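Local coordinates for proline iminopeptidase-related protein (Thermus thermophilus, PDB 2YYS), which is of unknown function but has an alpha/beta hydrolase fold and probably acts as a peptidase, at residues 38-41 with 42-46; 153-156 with 157-161; 275-278 with 279-283. All coordinates share one frame; numbering follows the deposited sequence.

Contact 1 (38-41 with 42-46); sequences NAYV and LREGL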
ATOM      1  N   ASN A  38       7.741  -4.097  -2.027  1.00 16.63           N
ATOM      2  CA  ASN A  38       7.770  -5.316  -1.223  1.00 16.58           C
ATOM      3  C   ASN A  38       7.305  -5.015   0.188  1.00 16.31           C
ATOM      4  O   ASN A  38       7.144  -3.853   0.537  1.00 17.02           O
ATOM      5  CB  ASN A  38       9.180  -5.932  -1.235  1.00 16.19           C
ATOM      6  CG  ASN A  38      10.211  -5.080  -0.498  1.00 17.48           C
ATOM      7  OD1 ASN A  38      10.131  -4.901   0.716  1.00 16.59           O
ATOM      8  ND2 ASN A  38      11.210  -4.594  -1.228  1.00 18.13           N
ATOM      9  N   ALA A  39       7.137  -6.054   1.001  1.00 16.08           N
ATOM     10  CA  ALA A  39       6.537  -5.945   2.320  1.00 16.35           C
ATOM     11  C   ALA A  39       7.534  -5.906   3.478  1.00 16.57           C
ATOM     12  O   ALA A  39       7.135  -6.020   4.625  1.00 16.14           O
ATOM     13  CB  ALA A  39       5.555  -7.104   2.538  1.00 16.12           C
ATOM     14  N   TYR A  40       8.818  -5.742   3.202  1.00 17.38           N
ATOM     15  CA  TYR A  40       9.821  -5.829   4.267  1.00 17.51           C
ATOM     16  C   TYR A  40       9.713  -4.678   5.282  1.00 17.48           C
ATOM     17  O   TYR A  40       9.567  -4.905   6.484  1.00 17.62           O
ATOM     18  CB  TYR A  40      11.241  -5.905   3.690  1.00 17.56           C
ATOM     19  CG  TYR A  40      12.296  -5.986   4.770  1.00 18.56           C
ATOM     20  CD1 TYR A  40      12.669  -7.211   5.324  1.00 19.71           C
ATOM     21  CD2 TYR A  40      12.881  -4.827   5.274  1.00 20.26           C
ATOM     22  CE1 TYR A  40      13.629  -7.284   6.329  1.00 21.08           C
ATOM     23  CE2 TYR A  40      13.846  -4.882   6.276  1.00 20.09           C
ATOM     24  CZ  TYR A  40      14.209  -6.107   6.804  1.00 21.75           C
ATOM     25  OH  TYR A  40      15.158  -6.146   7.797  1.00 22.00           O
ATOM     26  N   VAL A  41       9.779  -3.445   4.802  1.00 17.97           N
ATOM     27  CA  VAL A  41       9.733  -2.275   5.684  1.00 18.19           C
ATOM     28  C   VAL A  41       8.374  -2.186   6.379  1.00 18.19           C
ATOM     29  O   VAL A  41       8.259  -1.864   7.573  1.00 17.41           O
ATOM     30  CB  VAL A  41      10.041  -0.984   4.903  1.00 18.10           C
ATOM     31  CG1 VAL A  41       9.586   0.264   5.658  1.00 18.54           C
ATOM     32  CG2 VAL A  41      11.530  -0.908   4.629  1.00 19.22           C
ATOM     33  N   LEU A  42       7.349  -2.505   5.607  1.00 17.74           N
ATOM     34  CA  LEU A  42       5.979  -2.465   6.091  1.00 18.26           C
ATOM     35  C   LEU A  42       5.789  -3.422   7.259  1.00 18.86           C
ATOM     36  O   LEU A  42       5.234  -3.046   8.294  1.00 20.40           O
ATOM     37  CB  LEU A  42       5.039  -2.782   4.938  1.00 18.15           C
ATOM     38  CG  LEU A  42       3.573  -2.461   5.098  1.00 19.06           C
ATOM     39  CD1 LEU A  42       3.331  -1.042   5.571  1.00 18.57           C
ATOM     40  CD2 LEU A  42       2.889  -2.708   3.740  1.00 20.03           C
ATOM     41  N   ARG A  43       6.306  -4.640   7.142  1.00 19.82           N
ATOM     42  CA  ARG A  43       6.229  -5.577   8.259  1.00 20.11           C
ATOM     43  C   ARG A  43       6.956  -5.056   9.504  1.00 20.34           C
ATOM     44  O   ARG A  43       6.441  -5.164  10.621  1.00 20.25           O
ATOM     45  CB  ARG A  43       6.799  -6.944   7.887  1.00 20.21           C
ATOM     46  CG  ARG A  43       7.000  -7.820   9.109  1.00 20.18           C
ATOM     47  CD  ARG A  43       7.294  -9.275   8.837  1.00 20.22           C
ATOM     48  NE  ARG A  43       7.488  -9.991  10.104  1.00 19.18           N
ATOM     49  CZ  ARG A  43       7.812 -11.267  10.212  1.00 19.82           C
ATOM     50  NH1 ARG A  43       7.966 -12.012   9.129  1.00 20.34           N
ATOM     51  NH2 ARG A  43       7.972 -11.811  11.411  1.00 20.63           N
ATOM     52  N   GLU A  44       8.161  -4.516   9.323  1.00 20.26           N
ATOM     53  CA  GLU A  44       8.937  -4.014  10.451  1.00 20.21           C
ATOM     54  C   GLU A  44       8.187  -2.894  11.181  1.00 19.97           C
ATOM     55  O   GLU A  44       8.291  -2.769  12.389  1.00 20.36           O
ATOM     56  CB  GLU A  44      10.327  -3.534  10.001  1.00 20.48           C
ATOM     57  CG  GLU A  44      11.217  -4.610   9.378  1.00 21.33           C
ATOM     58  CD  GLU A  44      11.612  -5.734  10.338  1.00 24.79           C
ATOM     59  OE1 GLU A  44      11.775  -5.480  11.548  1.00 25.04           O
ATOM     60  OE2 GLU A  44      11.763  -6.888   9.876  1.00 26.47           O
ATOM     61  N   GLY A  45       7.427  -2.092  10.446  1.00 20.07           N
ATOM     62  CA  GLY A  45       6.652  -1.017  11.033  1.00 19.99           C
ATOM     63  C   GLY A  45       5.340  -1.408  11.698  1.00 19.90           C
ATOM     64  O   GLY A  45       4.903  -0.749  12.643  1.00 20.30           O
ATOM     65  N   LEU A  46       4.701  -2.467  11.224  1.00 19.60           N
ATOM     66  CA  LEU A  46       3.361  -2.816  11.692  1.00 19.53           C
ATOM     67  C   LEU A  46       3.326  -3.955  12.702  1.00 19.84           C
ATOM     68  O   LEU A  46       2.436  -3.973  13.556  1.00 19.17           O
ATOM     69  CB  LEU A  46       2.446  -3.156  10.506  1.00 19.21           C
ATOM     70  CG  LEU A  46       2.296  -2.066   9.440  1.00 20.61           C
ATOM     71  CD1 LEU A  46       1.351  -2.514   8.346  1.00 20.88           C
ATOM     72  CD2 LEU A  46       1.816  -0.743  10.031  1.00 21.48           C
TER
HETATM   73  O   HOH W   1       7.757  -2.315   2.630  1.00 21.72           O
HETATM   74  O   HOH W   2      10.244  -7.560   7.715  1.00 21.48           O
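Y40 and E44 meet one turn apart on the first turns of helix 40-46. CG of E44 lies over one face of the Y40 ring, 4.0 Å above its plane and shifted toward the rim. Past CG the chain folds back (chi2 -65°), and this brings the carboxylate alongside the ring. OE2 of E44 ends 4.0 Å from CZ of Y40. Ring and carboxylate planes are turned 37° apart, so the two groups do not stack flat. Water 2 ties the pair further. It donates to OE2 of E44 at 2.7 Å and to the backbone O of Y40. That carbonyl also accepts from the backbone N of E44, so the water and the helix bond share one oxygen.

Two more helix bonds run beside it. R43 N donates to O of A39, the N-cap residue, at 3.0 Å, and G45 N donates to V41 O. N38 also holds the first turn, from just before the helix. Its OD1 takes the backbone N-H of Y40 at 2.9 Å, in its carbonyl plane, which makes an Asx turn. Water 1 links N38 O to L42 N, at 2.7 Å from the first and 3.0 Å from the second.

Further out, D59 accepts from the backbone N of A39. The extended chain of R43 leads away, with NE bonded to Q47 and NH1 in salt bridges with E3 and E18. The helix touches strand 97-102 of the central sheet through L42 and L46, helix 175-187 through Y40 and V41, and helix 262-274 through L46. It is the crossover helix of a beta-alpha-beta unit, between strands 27-31 and 54-58 of the alpha/beta hydrolase fold, opened by an Asx turn.

Contact 2 (153-156 with 157-161); sequences NLKE and ALKRE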
ATOM      1  N   ASN A 153       3.491  15.345 -17.315  1.00 30.25           N
ATOM      2  CA  ASN A 153       3.935  15.921 -16.047  1.00 29.89           C
ATOM      3  C   ASN A 153       5.078  15.114 -15.478  1.00 30.44           C
ATOM      4  O   ASN A 153       6.072  15.669 -15.037  1.00 29.67           O
ATOM      5  CB  ASN A 153       2.791  15.992 -15.036  1.00 29.38           C
ATOM      6  CG  ASN A 153       1.931  17.205 -15.236  1.00 29.05           C
ATOM      7  OD1 ASN A 153       0.733  17.178 -14.980  1.00 30.36           O
ATOM      8  ND2 ASN A 153       2.537  18.282 -15.705  1.00 25.89           N
ATOM      9  N   LEU A 154       4.932  13.795 -15.513  1.00 31.42           N
ATOM     10  CA  LEU A 154       5.960  12.891 -15.033  1.00 32.57           C
ATOM     11  C   LEU A 154       7.257  13.054 -15.830  1.00 33.07           C
ATOM     12  O   LEU A 154       8.330  13.209 -15.252  1.00 32.77           O
ATOM     13  CB  LEU A 154       5.457  11.457 -15.132  1.00 32.79           C
ATOM     14  CG  LEU A 154       6.338  10.367 -14.531  1.00 33.98           C
ATOM     15  CD1 LEU A 154       6.446  10.490 -13.009  1.00 34.35           C
ATOM     16  CD2 LEU A 154       5.763   9.016 -14.924  1.00 35.42           C
ATOM     17  N   LYS A 155       7.139  13.022 -17.155  1.00 33.71           N
ATOM     18  CA  LYS A 155       8.286  13.133 -18.051  1.00 34.44           C
ATOM     19  C   LYS A 155       9.025  14.457 -17.845  1.00 33.97           C
ATOM     20  O   LYS A 155      10.242  14.479 -17.775  1.00 34.04           O
ATOM     21  CB  LYS A 155       7.834  12.978 -19.517  1.00 35.20           C
ATOM     22  CG  LYS A 155       8.925  13.268 -20.570  1.00 38.45           C
ATOM     23  CD  LYS A 155       8.537  12.785 -21.985  1.00 42.23           C
ATOM     24  CE  LYS A 155       7.460  13.671 -22.635  1.00 44.31           C
ATOM     25  NZ  LYS A 155       7.892  15.085 -22.865  1.00 45.70           N
ATOM     26  N   GLU A 156       8.284  15.553 -17.736  1.00 33.62           N
ATOM     27  CA  GLU A 156       8.884  16.874 -17.555  1.00 33.58           C
ATOM     28  C   GLU A 156       9.546  17.055 -16.175  1.00 33.01           C
ATOM     29  O   GLU A 156      10.562  17.737 -16.055  1.00 31.94           O
ATOM     30  CB  GLU A 156       7.840  17.972 -17.805  1.00 33.82           C
ATOM     31  CG  GLU A 156       7.361  18.047 -19.256  1.00 35.24           C
ATOM     32  CD  GLU A 156       8.489  18.322 -20.238  1.00 36.31           C
ATOM     33  OE1 GLU A 156       9.203  19.325 -20.043  1.00 35.98           O
ATOM     34  OE2 GLU A 156       8.662  17.531 -21.193  1.00 38.11           O
ATOM     35  N   ALA A 157       8.955  16.452 -15.148  1.00 32.76           N
ATOM     36  CA  ALA A 157       9.536  16.440 -13.813  1.00 32.83           C
ATOM     37  C   ALA A 157      10.872  15.697 -13.815  1.00 33.49           C
ATOM     38  O   ALA A 157      11.836  16.166 -13.213  1.00 32.43           O
ATOM     39  CB  ALA A 157       8.591  15.796 -12.827  1.00 32.65           C
ATOM     40  N   LEU A 158      10.914  14.557 -14.515  1.00 34.63           N
ATOM     41  CA  LEU A 158      12.081  13.676 -14.527  1.00 35.67           C
ATOM     42  C   LEU A 158      13.205  14.197 -15.417  1.00 36.51           C
ATOM     43  O   LEU A 158      14.332  13.727 -15.319  1.00 36.62           O
ATOM     44  CB  LEU A 158      11.685  12.248 -14.923  1.00 35.82           C
ATOM     45  CG  LEU A 158      10.713  11.502 -13.982  1.00 37.53           C
ATOM     46  CD1 LEU A 158      10.714   9.985 -14.243  1.00 38.56           C
ATOM     47  CD2 LEU A 158      10.979  11.779 -12.501  1.00 37.85           C
ATOM     48  N   LYS A 159      12.905  15.176 -16.266  1.00 37.58           N
ATOM     49  CA  LYS A 159      13.945  15.894 -16.998  1.00 38.38           C
ATOM     50  C   LYS A 159      14.725  16.805 -16.050  1.00 38.45           C
ATOM     51  O   LYS A 159      15.920  17.021 -16.241  1.00 38.63           O
ATOM     52  CB  LYS A 159      13.339  16.739 -18.125  1.00 38.83           C
ATOM     53  CG  LYS A 159      12.991  15.962 -19.397  1.00 40.61           C
ATOM     54  CD  LYS A 159      12.644  16.929 -20.546  1.00 42.73           C
ATOM     55  CE  LYS A 159      11.898  16.234 -21.687  1.00 43.92           C
ATOM     56  NZ  LYS A 159      11.164  17.226 -22.533  1.00 44.79           N
ATOM     57  N   ARG A 160      14.041  17.348 -15.044  1.00 38.19           N
ATOM     58  CA  ARG A 160      14.654  18.299 -14.113  1.00 38.08           C
ATOM     59  C   ARG A 160      15.389  17.611 -12.967  1.00 37.04           C
ATOM     60  O   ARG A 160      16.470  18.041 -12.574  1.00 36.60           O
ATOM     61  CB  ARG A 160      13.594  19.266 -13.570  1.00 38.60           C
ATOM     62  CG  ARG A 160      13.065  20.221 -14.636  1.00 41.53           C
ATOM     63  CD  ARG A 160      12.306  21.429 -14.098  1.00 45.55           C
ATOM     64  NE  ARG A 160      13.080  22.670 -14.179  1.00 49.94           N
ATOM     65  CZ  ARG A 160      12.696  23.854 -13.687  1.00 53.34           C
ATOM     66  NH1 ARG A 160      11.529  24.000 -13.069  1.00 53.68           N
ATOM     67  NH2 ARG A 160      13.499  24.908 -13.812  1.00 55.69           N
ATOM     68  N   GLU A 161      14.800  16.545 -12.433  1.00 36.04           N
ATOM     69  CA  GLU A 161      15.380  15.827 -11.302  1.00 35.25           C
ATOM     70  C   GLU A 161      15.119  14.337 -11.394  1.00 34.15           C
ATOM     71  O   GLU A 161      14.149  13.913 -12.005  1.00 33.65           O
ATOM     72  CB  GLU A 161      14.797  16.350  -9.989  1.00 35.38           C
ATOM     73  CG  GLU A 161      14.948  17.850  -9.795  1.00 36.27           C
ATOM     74  CD  GLU A 161      14.681  18.274  -8.371  1.00 37.62           C
ATOM     75  OE1 GLU A 161      15.334  17.719  -7.467  1.00 37.94           O
ATOM     76  OE2 GLU A 161      13.818  19.153  -8.155  1.00 40.02           O
TER
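The side chain of K159 runs alongside that of E156, both pointing the same way near the C-terminal end of helix 150-160. Together with K155 they form a salt-bridge network. K159 is extended beyond CG, and its NZ donates to OE2 of E156 at 2.9 Å. The nitrogen comes from the syn side of the carboxylate, 19° out of its plane. K155 reaches the same oxygen by a different path. Its chain bends at chi3 and chi4 (73° and 63°), which turns NZ back to OE2 of E156 at 3.1 Å, where it arrives nearly in line with the C-O bond. The two ammonium groups are close, with NZ of K155 3.9 Å from NZ of K159, and the shared carboxylate probably offsets their charges. Replacing E156 by an alanine would probably leave K155 and K159 without their shared anion, free to turn and move apart.

On another side of the helix, L154 and L158 make a looser apolar contact. L154 also touches L138 and W206, while A157 and L158 pack on L166 of helix 163-171. The backbone bonds A157 N to N153 O and L158 N to L154 O join successive turns; the next, K159 N to K155 O, is weak. CG of L158 rests 3.2 Å from O of L154, the carbonyl that its own backbone N-H uses.

Contact 3 (275-278 with 279-283); sequences ALVP and ALRGP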
ATOM      1  N   ALA A 275     -11.482  -0.751  15.560  1.00 25.54           N
ATOM      2  CA  ALA A 275     -12.671  -0.423  14.772  1.00 25.58           C
ATOM      3  C   ALA A 275     -13.019  -1.450  13.695  1.00 25.31           C
ATOM      4  O   ALA A 275     -14.076  -1.356  13.078  1.00 25.43           O
ATOM      5  CB  ALA A 275     -12.515   0.957  14.132  1.00 25.63           C
ATOM      6  N   LEU A 276     -12.143  -2.421  13.463  1.00 25.03           N
ATOM      7  CA  LEU A 276     -12.407  -3.468  12.476  1.00 24.95           C
ATOM      8  C   LEU A 276     -13.456  -4.464  12.977  1.00 25.04           C
ATOM      9  O   LEU A 276     -13.940  -5.281  12.212  1.00 24.54           O
ATOM     10  CB  LEU A 276     -11.114  -4.205  12.109  1.00 24.76           C
ATOM     11  CG  LEU A 276     -10.094  -3.459  11.238  1.00 25.49           C
ATOM     12  CD1 LEU A 276      -8.883  -4.346  11.007  1.00 26.09           C
ATOM     13  CD2 LEU A 276     -10.654  -2.997   9.885  1.00 24.74           C
ATOM     14  N   VAL A 277     -13.815  -4.378  14.250  1.00 25.74           N
ATOM     15  CA  VAL A 277     -14.835  -5.245  14.829  1.00 26.67           C
ATOM     16  C   VAL A 277     -15.940  -4.403  15.494  1.00 26.41           C
ATOM     17  O   VAL A 277     -16.062  -4.365  16.712  1.00 26.03           O
ATOM     18  CB  VAL A 277     -14.219  -6.237  15.851  1.00 27.26           C
ATOM     19  CG1 VAL A 277     -15.106  -7.453  15.976  1.00 28.80           C
ATOM     20  CG2 VAL A 277     -12.788  -6.659  15.444  1.00 27.69           C
ATOM     21  N   PRO A 278     -16.753  -3.727  14.693  1.00 26.55           N
ATOM     22  CA  PRO A 278     -17.816  -2.866  15.239  1.00 26.91           C
ATOM     23  C   PRO A 278     -18.951  -3.620  15.961  1.00 27.61           C
ATOM     24  O   PRO A 278     -19.655  -3.008  16.761  1.00 27.51           O
ATOM     25  CB  PRO A 278     -18.347  -2.139  14.001  1.00 26.61           C
ATOM     26  CG  PRO A 278     -18.044  -3.048  12.878  1.00 26.46           C
ATOM     27  CD  PRO A 278     -16.745  -3.726  13.222  1.00 26.42           C
ATOM     28  N   ALA A 279     -19.145  -4.902  15.682  1.00 28.44           N
ATOM     29  CA  ALA A 279     -20.121  -5.685  16.434  1.00 30.05           C
ATOM     30  C   ALA A 279     -19.723  -5.774  17.913  1.00 31.91           C
ATOM     31  O   ALA A 279     -20.588  -5.813  18.781  1.00 31.31           O
ATOM     32  CB  ALA A 279     -20.276  -7.070  15.843  1.00 29.87           C
ATOM     33  N   LEU A 280     -18.416  -5.804  18.185  1.00 34.54           N
ATOM     34  CA  LEU A 280     -17.898  -5.835  19.558  1.00 36.94           C
ATOM     35  C   LEU A 280     -17.685  -4.461  20.188  1.00 39.27           C
ATOM     36  O   LEU A 280     -18.151  -4.228  21.291  1.00 39.31           O
ATOM     37  CB  LEU A 280     -16.600  -6.646  19.638  1.00 36.76           C
ATOM     38  CG  LEU A 280     -16.667  -8.064  19.056  1.00 37.07           C
ATOM     39  CD1 LEU A 280     -15.371  -8.811  19.317  1.00 38.76           C
ATOM     40  CD2 LEU A 280     -17.832  -8.855  19.599  1.00 36.64           C
ATOM     41  N   ARG A 281     -17.001  -3.553  19.492  1.00 42.45           N
ATOM     42  CA  ARG A 281     -16.564  -2.271  20.081  1.00 44.74           C
ATOM     43  C   ARG A 281     -17.461  -1.103  19.722  1.00 46.49           C
ATOM     44  O   ARG A 281     -17.487  -0.099  20.433  1.00 46.91           O
ATOM     45  CB  ARG A 281     -15.140  -1.909  19.651  1.00 45.09           C
ATOM     46  CG  ARG A 281     -14.185  -3.069  19.534  1.00 46.70           C
ATOM     47  CD  ARG A 281     -13.289  -3.274  20.739  1.00 49.55           C
ATOM     48  NE  ARG A 281     -13.050  -4.702  20.944  1.00 52.37           N
ATOM     49  CZ  ARG A 281     -12.321  -5.482  20.141  1.00 54.78           C
ATOM     50  NH1 ARG A 281     -11.720  -4.988  19.052  1.00 55.08           N
ATOM     51  NH2 ARG A 281     -12.185  -6.778  20.423  1.00 56.13           N
ATOM     52  N   GLY A 282     -18.166  -1.218  18.606  1.00 48.64           N
ATOM     53  CA  GLY A 282     -19.051  -0.165  18.147  1.00 50.45           C
ATOM     54  C   GLY A 282     -18.434   0.607  16.994  1.00 52.23           C
ATOM     55  O   GLY A 282     -17.259   0.412  16.666  1.00 52.54           O
ATOM     56  N   PRO A 283     -19.219   1.503  16.401  1.00 54.39           N
ATOM     57  CA  PRO A 283     -18.856   2.170  15.141  1.00 55.69           C
ATOM     58  C   PRO A 283     -18.008   3.436  15.303  1.00 56.72           C
ATOM     59  O   PRO A 283     -17.596   3.775  16.419  1.00 56.76           O
ATOM     60  CB  PRO A 283     -20.225   2.556  14.574  1.00 55.82           C
ATOM     61  CG  PRO A 283     -21.037   2.916  15.823  1.00 55.57           C
ATOM     62  CD  PRO A 283     -20.527   1.972  16.907  1.00 54.66           C
TER
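This is a surface contact within one short helical turn, close to the C-terminal end of the modelled chain. It follows helix 262-274 and takes in the weakly bonded helix 278-281. V277 makes the side-chain contacts to L280 and R281. Its side chain lies beside that of L280, and both point the same way. CG1 of V277 sits 3.5 Å from CG of L280 and 3.6 Å from CD1 of the same leucine. With CG1 anti to the backbone N (chi1 -156°), one methyl of V277 meets L280 and the other, CG2, is 4.1 Å from NH1 of R281. The arginine reaches it because its chain bends at chi2 and chi3; the two side chains cross at a slant.

The backbone O of V277 anchors the turn. R281 N donates to it at 3.0 Å in a nearly straight bond, 170° at the hydrogen, coming almost end-on to the carbonyl. L280 N adds a weak bond to the same oxygen. One carbonyl therefore takes two successive N-H groups. P278 follows, and its ring touches P220. Its backbone O receives a weak bond from G282 N at 3.0 Å, while CB of P278 approaches O of G282 at 3.8 Å.

G282 ends the turn. Its phi is positive (104°), and a side chain there would press on the carbonyl before it and on the ring of P283. The side chain of V277 lies about 5 Å from a glycerol, probably left from crystallisation. The arrangement is a short, proline-started helical turn, closed by a glycine with positive phi and followed by a second proline.

How the contacts relate
The three contacts come in series along the chain, and none touches another. Contact 1 lies nearest the middle of the chain, on helix 40-46, which joins strands 27-31 and 54-58 of the central sheet. Contact 2 is on helix 150-160, after strand 119-125 and before strand 221-226, among several helices inserted between them. Its centre is about 29 Å from that of contact 1. Contact 3 follows helix 262-274, which also packs against the helix of contact 1; the two contact centres are about 26 Å apart. Contacts 2 and 3 lie on opposite sides of the chain's centre, with centres about 45 Å apart. They thus fall on a sheet-flanking helix, the inserted helices and the C-terminal end, as separate local elements of one fold.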